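Local coordinates for 6-aminohexanoate-dimer hydrolase (Bacillus anthracis, PDB 4GB7), which probably hydrolyses amide bonds of 6-aminohexanoate dimers or related small substrates, as a putative serine hydrolase of the beta-lactamase clan, at residues Ala82-Arg94 and Val405-Leu417. Numbering follows the deposited sequence.
Sequences ALQNLDDFAVQRR and VYSNMYIDIAHHL
The amide of Q84, at the end of an extended chain, lies against L417, with NE2 3.4 Å from CD2. Waters tie the same amide to the last helical turn: one links NE2 weakly to L417 O, a second joins OE1 to H416 O, and a third lies between OE1 and H416 NE2, in the imidazole plane. L86 CD2 packs 4.0 Å from H416 CD2. A type I turn, L86 to F89, then delivers F89, whose ring has its edge toward one face of H416 in an edge-to-face pair (centroids 5.2 Å apart, planes at 63°). Its CG, anti to the backbone N (chi1 -176°), directs the ring to the helix, where CE2 meets I413 CG1 (3.9 Å) and D412 CB sits in plane at the rim. V91 crosses selenomethionine M409 obliquely, CG2 3.7 Å from CG, both methyls also touching SE. D412 OD2 accepts a weak hydrogen bond from Q92 NE2 (3.4 Å, 147°), and two waters that donate to OD2 link it to A90 O and Q92 N. V405 CG2 closes the contact 3.5 Å from R93 O. Segment 82-94 thus covers one side of helix 402-417, while M409 and L417 also touch strand 110-117, consistent with the C-terminal helix packed on the antiparallel sheet of the serine beta-lactamase fold.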
loop_
_atom_site.group_PDB
_atom_site.type_symbol
_atom_site.label_atom_id
_atom_site.label_comp_id
_atom_site.label_asym_id
_atom_site.label_seq_id
_atom_site.Cartn_x
_atom_site.Cartn_y
_atom_site.Cartn_z
ATOM N N ALA A 82 -9.821 -23.304 5.946
ATOM C CA ALA A 82 -10.381 -24.327 5.155
ATOM C C ALA A 82 -9.409 -24.511 3.977
ATOM O O ALA A 82 -9.643 -24.082 2.836
ATOM C CB ALA A 82 -11.761 -23.948 4.670
ATOM N N LEU A 83 -8.316 -25.181 4.286
ATOM C CA LEU A 83 -7.164 -25.244 3.381
ATOM C C LEU A 83 -7.447 -26.031 2.126
ATOM O O LEU A 83 -8.104 -27.092 2.142
ATOM C CB LEU A 83 -5.957 -25.802 4.111
ATOM C CG LEU A 83 -5.328 -24.984 5.253
ATOM C CD1 LEU A 83 -4.015 -25.648 5.594
ATOM C CD2 LEU A 83 -5.116 -23.486 4.924
ATOM N N GLN A 84 -6.946 -25.482 1.026
ATOM C CA GLN A 84 -6.881 -26.168 -0.250
ATOM C C GLN A 84 -5.491 -25.946 -0.822
ATOM O O GLN A 84 -5.014 -24.840 -0.867
ATOM C CB GLN A 84 -7.888 -25.638 -1.220
ATOM C CG GLN A 84 -9.326 -25.894 -0.873
ATOM C CD GLN A 84 -10.228 -25.403 -1.996
ATOM O OE1 GLN A 84 -10.049 -25.771 -3.169
ATOM N NE2 GLN A 84 -11.164 -24.539 -1.658
ATOM N N ASN A 85 -4.850 -27.019 -1.282
ATOM C CA ASN A 85 -3.520 -26.866 -1.805
ATOM C C ASN A 85 -3.610 -26.407 -3.258
ATOM O O ASN A 85 -3.973 -27.197 -4.154
ATOM C CB ASN A 85 -2.719 -28.173 -1.750
ATOM C CG ASN A 85 -1.270 -27.953 -2.079
ATOM O OD1 ASN A 85 -0.938 -26.936 -2.660
ATOM N ND2 ASN A 85 -0.393 -28.886 -1.693
ATOM N N LEU A 86 -3.262 -25.137 -3.480
ATOM C CA LEU A 86 -3.279 -24.528 -4.820
ATOM C C LEU A 86 -1.926 -24.586 -5.528
ATOM O O LEU A 86 -1.744 -23.905 -6.525
ATOM C CB LEU A 86 -3.735 -23.076 -4.738
ATOM C CG LEU A 86 -5.151 -22.941 -4.142
ATOM C CD1 LEU A 86 -5.510 -21.465 -4.032
ATOM C CD2 LEU A 86 -6.273 -23.664 -4.910
ATOM N N ASP A 87 -0.978 -25.383 -5.039
ATOM C CA ASP A 87 0.357 -25.315 -5.596
ATOM C C ASP A 87 0.335 -25.574 -7.115
ATOM O O ASP A 87 1.120 -24.970 -7.852
ATOM C CB ASP A 87 1.272 -26.369 -4.999
ATOM C CG ASP A 87 1.723 -26.060 -3.604
ATOM O OD1 ASP A 87 1.589 -24.901 -3.159
ATOM O OD2 ASP A 87 2.201 -27.032 -2.944
ATOM N N ASP A 88 -0.521 -26.485 -7.555
ATOM C CA ASP A 88 -0.519 -26.920 -8.968
ATOM C C ASP A 88 -1.707 -26.349 -9.712
ATOM O O ASP A 88 -2.010 -26.769 -10.819
ATOM C CB ASP A 88 -0.486 -28.457 -9.066
ATOM C CG ASP A 88 0.803 -29.057 -8.521
ATOM O OD1 ASP A 88 1.874 -28.596 -8.933
ATOM O OD2 ASP A 88 0.746 -29.999 -7.675
ATOM N N PHE A 89 -2.336 -25.315 -9.121
ATOM C CA PHE A 89 -3.346 -24.578 -9.819
ATOM C C PHE A 89 -2.764 -23.995 -11.127
ATOM O O PHE A 89 -1.667 -23.384 -11.137
ATOM C CB PHE A 89 -3.915 -23.484 -8.950
ATOM C CG PHE A 89 -5.042 -22.734 -9.603
ATOM C CD1 PHE A 89 -6.308 -23.283 -9.635
ATOM C CD2 PHE A 89 -4.832 -21.515 -10.239
ATOM C CE1 PHE A 89 -7.360 -22.595 -10.191
ATOM C CE2 PHE A 89 -5.882 -20.845 -10.822
ATOM C CZ PHE A 89 -7.138 -21.398 -10.804
ATOM N N ALA A 90 -3.459 -24.241 -12.235
ATOM C CA ALA A 90 -2.958 -23.804 -13.558
ATOM C C ALA A 90 -3.301 -22.345 -13.770
ATOM O O ALA A 90 -4.469 -21.979 -13.848
ATOM C CB ALA A 90 -3.458 -24.653 -14.686
ATOM N N VAL A 91 -2.250 -21.529 -13.794
ATOM C CA VAL A 91 -2.339 -20.109 -14.064
ATOM C C VAL A 91 -2.129 -19.868 -15.551
ATOM O O VAL A 91 -1.159 -20.359 -16.148
ATOM C CB VAL A 91 -1.283 -19.294 -13.279
ATOM C CG1 VAL A 91 -1.391 -17.802 -13.593
ATOM C CG2 VAL A 91 -1.434 -19.572 -11.762
ATOM N N GLN A 92 -3.022 -19.105 -16.155
ATOM C CA GLN A 92 -2.835 -18.799 -17.570
ATOM C C GLN A 92 -1.847 -17.628 -17.718
ATOM O O GLN A 92 -2.198 -16.482 -17.432
ATOM C CB GLN A 92 -4.155 -18.536 -18.272
ATOM C CG GLN A 92 -5.075 -19.754 -18.255
ATOM C CD GLN A 92 -6.427 -19.485 -18.890
ATOM O OE1 GLN A 92 -6.547 -19.530 -20.114
ATOM N NE2 GLN A 92 -7.472 -19.198 -18.049
ATOM N N ARG A 93 -0.628 -17.899 -18.186
ATOM C CA ARG A 93 0.275 -16.777 -18.509
ATOM C C ARG A 93 -0.431 -15.949 -19.627
ATOM O O ARG A 93 -0.511 -14.725 -19.610
ATOM C CB ARG A 93 1.592 -17.262 -19.104
ATOM C CG ARG A 93 2.469 -18.044 -18.198
ATOM C CD ARG A 93 3.830 -18.136 -18.826
ATOM N NE ARG A 93 4.681 -18.979 -18.018
ATOM C CZ ARG A 93 5.412 -18.536 -16.998
ATOM N NH1 ARG A 93 5.408 -17.231 -16.660
ATOM N NH2 ARG A 93 6.155 -19.404 -16.321
ATOM N N ARG A 94 -0.988 -16.690 -20.579
ATOM C CA ARG A 94 -1.843 -16.196 -21.617
ATOM C C ARG A 94 -2.717 -17.425 -22.030
ATOM O O ARG A 94 -2.470 -18.579 -21.586
ATOM C CB ARG A 94 -1.015 -15.586 -22.753
ATOM C CG ARG A 94 -0.362 -16.631 -23.605
ATOM C CD ARG A 94 0.724 -16.056 -24.488
ATOM N NE ARG A 94 1.396 -17.136 -25.206
ATOM C CZ ARG A 94 2.561 -16.993 -25.824
ATOM N NH1 ARG A 94 3.171 -15.813 -25.835
ATOM N NH2 ARG A 94 3.115 -18.016 -26.444
ATOM N N VAL A 405 -0.820 -10.945 -15.614
ATOM C CA VAL A 405 -0.913 -12.359 -15.270
ATOM C C VAL A 405 -1.517 -12.552 -13.869
ATOM O O VAL A 405 -2.480 -13.313 -13.695
ATOM C CB VAL A 405 0.441 -13.081 -15.369
ATOM C CG1 VAL A 405 0.362 -14.509 -14.818
ATOM C CG2 VAL A 405 0.917 -13.087 -16.838
ATOM N N TYR A 406 -1.004 -11.823 -12.889
ATOM C CA TYR A 406 -1.542 -11.876 -11.556
ATOM C C TYR A 406 -2.990 -11.412 -11.477
ATOM O O TYR A 406 -3.810 -12.062 -10.829
ATOM C CB TYR A 406 -0.664 -11.042 -10.632
ATOM C CG TYR A 406 0.695 -11.592 -10.222
ATOM C CD1 TYR A 406 1.058 -12.926 -10.430
ATOM C CD2 TYR A 406 1.618 -10.753 -9.609
ATOM C CE1 TYR A 406 2.251 -13.390 -9.973
ATOM C CE2 TYR A 406 2.821 -11.202 -9.151
ATOM C CZ TYR A 406 3.145 -12.525 -9.359
ATOM O OH TYR A 406 4.335 -12.992 -8.887
ATOM N N SER A 407 -3.317 -10.301 -12.144
ATOM C CA SER A 407 -4.670 -9.782 -12.059
ATOM C C SER A 407 -5.696 -10.787 -12.564
ATOM O O SER A 407 -6.748 -10.974 -11.965
ATOM C CB SER A 407 -4.790 -8.467 -12.840
ATOM O OG SER A 407 -3.978 -7.481 -12.240
ATOM N N ASN A 408 -5.351 -11.457 -13.670
ATOM C CA ASN A 408 -6.208 -12.467 -14.236
ATOM C C ASN A 408 -6.209 -13.740 -13.374
ATOM O O ASN A 408 -7.252 -14.374 -13.214
ATOM C CB ASN A 408 -5.764 -12.790 -15.661
ATOM C CG ASN A 408 -6.328 -11.784 -16.663
ATOM O OD1 ASN A 408 -7.542 -11.833 -16.952
ATOM N ND2 ASN A 408 -5.471 -10.841 -17.154
HETATM N N MSE A 409 -5.065 -14.111 -12.821
HETATM C CA MSE A 409 -4.947 -15.286 -11.932
HETATM C C MSE A 409 -5.852 -15.128 -10.707
HETATM O O MSE A 409 -6.484 -16.090 -10.236
HETATM C CB MSE A 409 -3.497 -15.399 -11.482
HETATM C CG MSE A 409 -3.146 -16.487 -10.511
HETATM SE SE MSE A 409 -1.269 -16.171 -10.135
HETATM C CE MSE A 409 -1.489 -15.018 -8.615
ATOM N N TYR A 410 -5.973 -13.897 -10.197
ATOM C CA TYR A 410 -6.835 -13.709 -9.020
ATOM C C TYR A 410 -8.315 -14.001 -9.339
ATOM O O TYR A 410 -9.058 -14.532 -8.516
ATOM C CB TYR A 410 -6.709 -12.305 -8.496
ATOM C CG TYR A 410 -5.340 -11.875 -8.024
ATOM C CD1 TYR A 410 -4.349 -12.764 -7.673
ATOM C CD2 TYR A 410 -5.036 -10.553 -7.970
ATOM C CE1 TYR A 410 -3.092 -12.308 -7.279
ATOM C CE2 TYR A 410 -3.814 -10.102 -7.566
ATOM C CZ TYR A 410 -2.817 -10.993 -7.238
ATOM O OH TYR A 410 -1.579 -10.486 -6.832
ATOM N N ILE A 411 -8.743 -13.636 -10.538
ATOM C CA ILE A 411 -10.074 -13.974 -11.025
ATOM C C ILE A 411 -10.251 -15.489 -11.165
ATOM O O ILE A 411 -11.247 -16.064 -10.687
ATOM C CB ILE A 411 -10.407 -13.242 -12.349
ATOM C CG1 ILE A 411 -10.344 -11.714 -12.182
ATOM C CG2 ILE A 411 -11.806 -13.699 -12.816
ATOM C CD1 ILE A 411 -10.463 -10.902 -13.464
ATOM N N ASP A 412 -9.292 -16.164 -11.794
ATOM C CA ASP A 412 -9.366 -17.585 -11.901
ATOM C C ASP A 412 -9.363 -18.323 -10.577
ATOM O O ASP A 412 -10.112 -19.309 -10.416
ATOM C CB ASP A 412 -8.245 -18.115 -12.780
ATOM C CG ASP A 412 -8.424 -17.742 -14.263
ATOM O OD1 ASP A 412 -9.566 -17.416 -14.720
ATOM O OD2 ASP A 412 -7.403 -17.822 -14.971
ATOM N N ILE A 413 -8.544 -17.863 -9.630
ATOM C CA ILE A 413 -8.584 -18.444 -8.292
ATOM C C ILE A 413 -9.973 -18.283 -7.658
ATOM O O ILE A 413 -10.524 -19.224 -7.118
ATOM C CB ILE A 413 -7.470 -17.900 -7.354
ATOM C CG1 ILE A 413 -6.102 -18.313 -7.862
ATOM C CG2 ILE A 413 -7.746 -18.352 -5.891
ATOM C CD1 ILE A 413 -4.954 -17.551 -7.215
ATOM N N ALA A 414 -10.520 -17.067 -7.689
ATOM C CA ALA A 414 -11.854 -16.830 -7.160
ATOM C C ALA A 414 -12.892 -17.802 -7.775
ATOM O O ALA A 414 -13.735 -18.371 -7.077
ATOM C CB ALA A 414 -12.272 -15.370 -7.430
ATOM N N HIS A 415 -12.891 -17.939 -9.092
ATOM C CA HIS A 415 -13.914 -18.760 -9.744
ATOM C C HIS A 415 -13.729 -20.236 -9.366
ATOM O O HIS A 415 -14.692 -20.972 -9.241
ATOM C CB HIS A 415 -13.839 -18.597 -11.249
ATOM C CG HIS A 415 -14.280 -17.245 -11.720
ATOM N ND1 HIS A 415 -14.198 -16.851 -13.006
ATOM C CD2 HIS A 415 -14.778 -16.147 -11.003
ATOM C CE1 HIS A 415 -14.684 -15.590 -13.103
ATOM N NE2 HIS A 415 -15.013 -15.168 -11.877
ATOM N N HIS A 416 -12.486 -20.667 -9.211
ATOM C CA HIS A 416 -12.186 -22.010 -8.712
ATOM C C HIS A 416 -12.721 -22.261 -7.314
ATOM O O HIS A 416 -13.370 -23.285 -7.067
ATOM C CB HIS A 416 -10.702 -22.259 -8.786
ATOM C CG HIS A 416 -10.275 -23.560 -8.180
ATOM N ND1 HIS A 416 -10.391 -24.734 -8.828
ATOM C CD2 HIS A 416 -9.708 -23.832 -6.964
ATOM C CE1 HIS A 416 -9.910 -25.718 -8.053
ATOM N NE2 HIS A 416 -9.491 -25.165 -6.905
ATOM N N LEU A 417 -12.495 -21.318 -6.404
ATOM C CA LEU A 417 -12.949 -21.428 -5.025
ATOM C C LEU A 417 -14.475 -21.367 -4.937
ATOM O O LEU A 417 -15.079 -21.952 -4.031
ATOM C CB LEU A 417 -12.302 -20.314 -4.183
ATOM C CG LEU A 417 -10.783 -20.397 -3.982
ATOM C CD1 LEU A 417 -10.332 -19.221 -3.159
ATOM C CD2 LEU A 417 -10.319 -21.711 -3.354
HETATM O O HOH W 1 -13.930 -23.681 -2.137
HETATM O O HOH W 2 -12.683 -25.138 -4.781
HETATM O O HOH W 3 -8.262 -26.764 -5.070
HETATM O O HOH W 4 -6.524 -20.491 -14.807
HETATM O O HOH W 5 -3.494 -15.202 -15.585
HETATM O O HOH W 6 -4.876 -17.525 -14.558
#